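Local coordinates for type IV pilus assembly protein PilF (Pseudomonas aeruginosa, PDB 2HO1) that is an outer membrane lipoprotein built of tetratricopeptide repeats that binds PilQ and is essential for its outer membrane localization and assembly into the type IV pilus secretin, at residues V150-K155 and E162-S167. Residues are numbered along the deposited sequence; the frame is centred on the assembly and turned at random.
Sequences VSLQMK and EYFEKS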
ATOM      1  N   VAL A 150     -12.411  -2.160   3.054  1.00 35.67           N
ATOM      2  CA  VAL A 150     -12.386  -0.692   3.027  1.00 32.16           C
ATOM      3  C   VAL A 150     -12.661  -0.216   1.594  1.00 34.35           C
ATOM      4  O   VAL A 150     -13.367   0.772   1.379  1.00 34.39           O
ATOM      5  CB  VAL A 150     -11.006  -0.134   3.520  1.00 34.75           C
ATOM      6  CG1 VAL A 150     -10.889   1.374   3.240  1.00 31.27           C
ATOM      7  CG2 VAL A 150     -10.831  -0.414   5.024  1.00 32.20           C
ATOM      8  N   SER A 151     -12.125  -0.921   0.600  1.00 34.23           N
ATOM      9  CA  SER A 151     -12.349  -0.524  -0.780  1.00 35.73           C
ATOM     10  C   SER A 151     -13.839  -0.590  -1.126  1.00 38.61           C
ATOM     11  O   SER A 151     -14.358   0.247  -1.897  1.00 37.95           O
ATOM     12  CB  SER A 151     -11.533  -1.406  -1.738  1.00 35.24           C
ATOM     13  OG  SER A 151     -10.155  -1.120  -1.620  1.00 36.23           O
ATOM     14  N   LEU A 152     -14.525  -1.590  -0.573  1.00 40.67           N
ATOM     15  CA  LEU A 152     -15.957  -1.729  -0.798  1.00 41.33           C
ATOM     16  C   LEU A 152     -16.674  -0.459  -0.366  1.00 43.28           C
ATOM     17  O   LEU A 152     -17.450   0.120  -1.122  1.00 44.80           O
ATOM     18  CB  LEU A 152     -16.503  -2.921  -0.013  1.00 39.61           C
ATOM     19  CG  LEU A 152     -16.907  -4.170  -0.795  1.00 36.70           C
ATOM     20  CD1 LEU A 152     -16.193  -4.239  -2.125  1.00 36.74           C
ATOM     21  CD2 LEU A 152     -16.633  -5.408   0.026  1.00 34.57           C
ATOM     22  N   GLN A 153     -16.385  -0.023   0.855  1.00 42.90           N
ATOM     23  CA  GLN A 153     -16.995   1.174   1.411  1.00 44.10           C
ATOM     24  C   GLN A 153     -16.613   2.453   0.689  1.00 44.84           C
ATOM     25  O   GLN A 153     -17.275   3.472   0.846  1.00 47.36           O
ATOM     26  CB  GLN A 153     -16.657   1.304   2.895  1.00 42.56           C
ATOM     27  CG  GLN A 153     -17.236   0.160   3.740  1.00 44.12           C
ATOM     28  CD  GLN A 153     -18.704  -0.109   3.416  1.00 45.46           C
ATOM     29  OE1 GLN A 153     -19.512   0.805   3.382  1.00 46.22           O
ATOM     30  NE2 GLN A 153     -19.039  -1.367   3.167  1.00 45.94           N
HETATM   31  N   MSE A 154     -15.548   2.412  -0.095  1.00 44.92           N
HETATM   32  CA  MSE A 154     -15.126   3.575  -0.855  1.00 44.27           C
HETATM   33  C   MSE A 154     -15.711   3.473  -2.256  1.00 43.49           C
HETATM   34  O   MSE A 154     -15.335   4.224  -3.156  1.00 44.71           O
HETATM   35  CB  MSE A 154     -13.601   3.646  -0.942  1.00 45.36           C
HETATM   36  CG  MSE A 154     -12.884   3.822   0.398  1.00 48.63           C
HETATM   37 SE   MSE A 154     -10.961   3.830   0.123  1.00 58.10          SE
HETATM   38  CE  MSE A 154     -10.500   5.089   1.451  1.00 46.54           C
ATOM     39  N   LYS A 155     -16.633   2.535  -2.438  1.00 43.41           N
ATOM     40  CA  LYS A 155     -17.287   2.319  -3.727  1.00 43.83           C
ATOM     41  C   LYS A 155     -16.328   1.963  -4.862  1.00 42.99           C
ATOM     42  O   LYS A 155     -16.482   2.441  -5.979  1.00 41.09           O
ATOM     43  CB  LYS A 155     -18.111   3.552  -4.160  1.00 47.30           C
ATOM     44  CG  LYS A 155     -19.124   4.107  -3.146  1.00 50.62           C
ATOM     45  CD  LYS A 155     -19.943   3.039  -2.413  1.00 56.60           C
ATOM     46  CE  LYS A 155     -20.916   3.688  -1.381  1.00 58.95           C
ATOM     47  NZ  LYS A 155     -21.258   2.794  -0.207  1.00 60.52           N
ATOM     48  N   GLU A 162      -9.350  -6.972  -6.325  1.00 36.03           N
ATOM     49  CA  GLU A 162      -7.909  -7.223  -6.390  1.00 36.62           C
ATOM     50  C   GLU A 162      -7.330  -7.461  -4.991  1.00 35.26           C
ATOM     51  O   GLU A 162      -6.480  -8.321  -4.813  1.00 34.13           O
ATOM     52  CB  GLU A 162      -7.171  -6.082  -7.122  1.00 38.76           C
ATOM     53  CG  GLU A 162      -7.502  -6.077  -8.611  1.00 44.27           C
ATOM     54  CD  GLU A 162      -6.635  -5.158  -9.474  1.00 47.90           C
ATOM     55  OE1 GLU A 162      -5.388  -5.098  -9.295  1.00 47.61           O
ATOM     56  OE2 GLU A 162      -7.221  -4.511 -10.372  1.00 50.07           O
ATOM     57  N   TYR A 163      -7.801  -6.723  -3.992  1.00 33.78           N
ATOM     58  CA  TYR A 163      -7.301  -6.928  -2.652  1.00 32.65           C
ATOM     59  C   TYR A 163      -7.748  -8.290  -2.147  1.00 34.27           C
ATOM     60  O   TYR A 163      -6.954  -9.025  -1.570  1.00 33.83           O
ATOM     61  CB  TYR A 163      -7.761  -5.808  -1.717  1.00 32.18           C
ATOM     62  CG  TYR A 163      -6.928  -4.530  -1.864  1.00 31.27           C
ATOM     63  CD1 TYR A 163      -5.521  -4.569  -1.793  1.00 30.26           C
ATOM     64  CD2 TYR A 163      -7.541  -3.288  -2.050  1.00 28.35           C
ATOM     65  CE1 TYR A 163      -4.748  -3.392  -1.903  1.00 29.31           C
ATOM     66  CE2 TYR A 163      -6.787  -2.126  -2.156  1.00 26.77           C
ATOM     67  CZ  TYR A 163      -5.409  -2.177  -2.080  1.00 27.53           C
ATOM     68  OH  TYR A 163      -4.704  -1.016  -2.131  1.00 28.99           O
ATOM     69  N   PHE A 164      -9.011  -8.644  -2.374  1.00 33.22           N
ATOM     70  CA  PHE A 164      -9.499  -9.953  -1.956  1.00 33.62           C
ATOM     71  C   PHE A 164      -8.713 -11.103  -2.608  1.00 33.87           C
ATOM     72  O   PHE A 164      -8.419 -12.097  -1.948  1.00 31.62           O
ATOM     73  CB  PHE A 164     -11.003 -10.087  -2.236  1.00 31.60           C
ATOM     74  CG  PHE A 164     -11.862  -9.220  -1.333  1.00 32.18           C
ATOM     75  CD1 PHE A 164     -11.563  -9.102   0.023  1.00 33.56           C
ATOM     76  CD2 PHE A 164     -12.965  -8.530  -1.837  1.00 32.59           C
ATOM     77  CE1 PHE A 164     -12.350  -8.305   0.851  1.00 34.40           C
ATOM     78  CE2 PHE A 164     -13.749  -7.740  -1.026  1.00 31.14           C
ATOM     79  CZ  PHE A 164     -13.449  -7.621   0.315  1.00 33.60           C
ATOM     80  N   GLU A 165      -8.371 -10.968  -3.888  1.00 34.79           N
ATOM     81  CA  GLU A 165      -7.582 -12.000  -4.544  1.00 37.56           C
ATOM     82  C   GLU A 165      -6.199 -12.130  -3.903  1.00 38.20           C
ATOM     83  O   GLU A 165      -5.675 -13.249  -3.773  1.00 40.75           O
ATOM     84  CB  GLU A 165      -7.450 -11.709  -6.045  1.00 39.25           C
ATOM     85  CG  GLU A 165      -8.713 -12.021  -6.817  1.00 42.57           C
ATOM     86  CD  GLU A 165      -8.734 -11.414  -8.216  1.00 46.80           C
ATOM     87  OE1 GLU A 165      -7.901 -10.526  -8.505  1.00 49.10           O
ATOM     88  OE2 GLU A 165      -9.608 -11.802  -9.025  1.00 49.41           O
ATOM     89  N   LYS A 166      -5.590 -11.005  -3.511  1.00 37.27           N
ATOM     90  CA  LYS A 166      -4.281 -11.079  -2.857  1.00 35.92           C
ATOM     91  C   LYS A 166      -4.411 -11.841  -1.531  1.00 36.65           C
ATOM     92  O   LYS A 166      -3.540 -12.661  -1.166  1.00 32.53           O
ATOM     93  CB  LYS A 166      -3.685  -9.670  -2.595  1.00 36.13           C
ATOM     94  CG  LYS A 166      -3.340  -8.856  -3.850  1.00 36.12           C
ATOM     95  CD  LYS A 166      -2.634  -7.558  -3.478  1.00 37.35           C
ATOM     96  CE  LYS A 166      -2.789  -6.512  -4.564  1.00 41.17           C
ATOM     97  NZ  LYS A 166      -2.183  -6.875  -5.895  1.00 42.44           N
ATOM     98  N   SER A 167      -5.493 -11.569  -0.801  1.00 33.53           N
ATOM     99  CA  SER A 167      -5.717 -12.251   0.477  1.00 34.60           C
ATOM    100  C   SER A 167      -5.851 -13.784   0.289  1.00 35.73           C
ATOM    101  O   SER A 167      -5.276 -14.562   1.039  1.00 34.80           O
ATOM    102  CB  SER A 167      -6.988 -11.708   1.142  1.00 33.61           C
ATOM    103  OG  SER A 167      -7.141 -12.176   2.467  1.00 36.52           O
TER
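Tyr163 reaches Ser151 with one edge of its ring. Its CB leans toward helix 140-153 but stops short of it, and CG, anti to the carbonyl carbon (chi1 -79°), turns the CD2-CE2 edge of the ring to the serine. Tyr163 CD2 lies 3.4 Å and Tyr163 CE2 3.6 Å from Ser151 OG, which sits near the ring plane. Beyond CZ the hydroxyl draws away from the serine and hydrogen-bonds Tyr125 OH on helix 121-131. Ser151 OG in turn hydrogen-bonds Leu147 O and Gln159 OE1.

One residue further along each helix, Leu152 CD2 lies in the plane of the Phe164 ring, 3.9 Å from both CE2 and CZ, and the two side chains cross at about a right angle. Phe164 also packs on Met181 and Leu184 of helix 175-187. A Schellman motif, with Lys155 at positive phi, ends helix 140-153 just past these residues. Both pairs join the two antiparallel helices assigned to the fourth tetratricopeptide repeat.

No hydrogen bond spans the segments, and they bury just 130 Å² between them. Cohesion here therefore rests on van der Waals packing, perhaps aided by the serine oxygen facing the tyrosine's C-H edge, while both hydroxyls find their hydrogen-bond partners outside the pair.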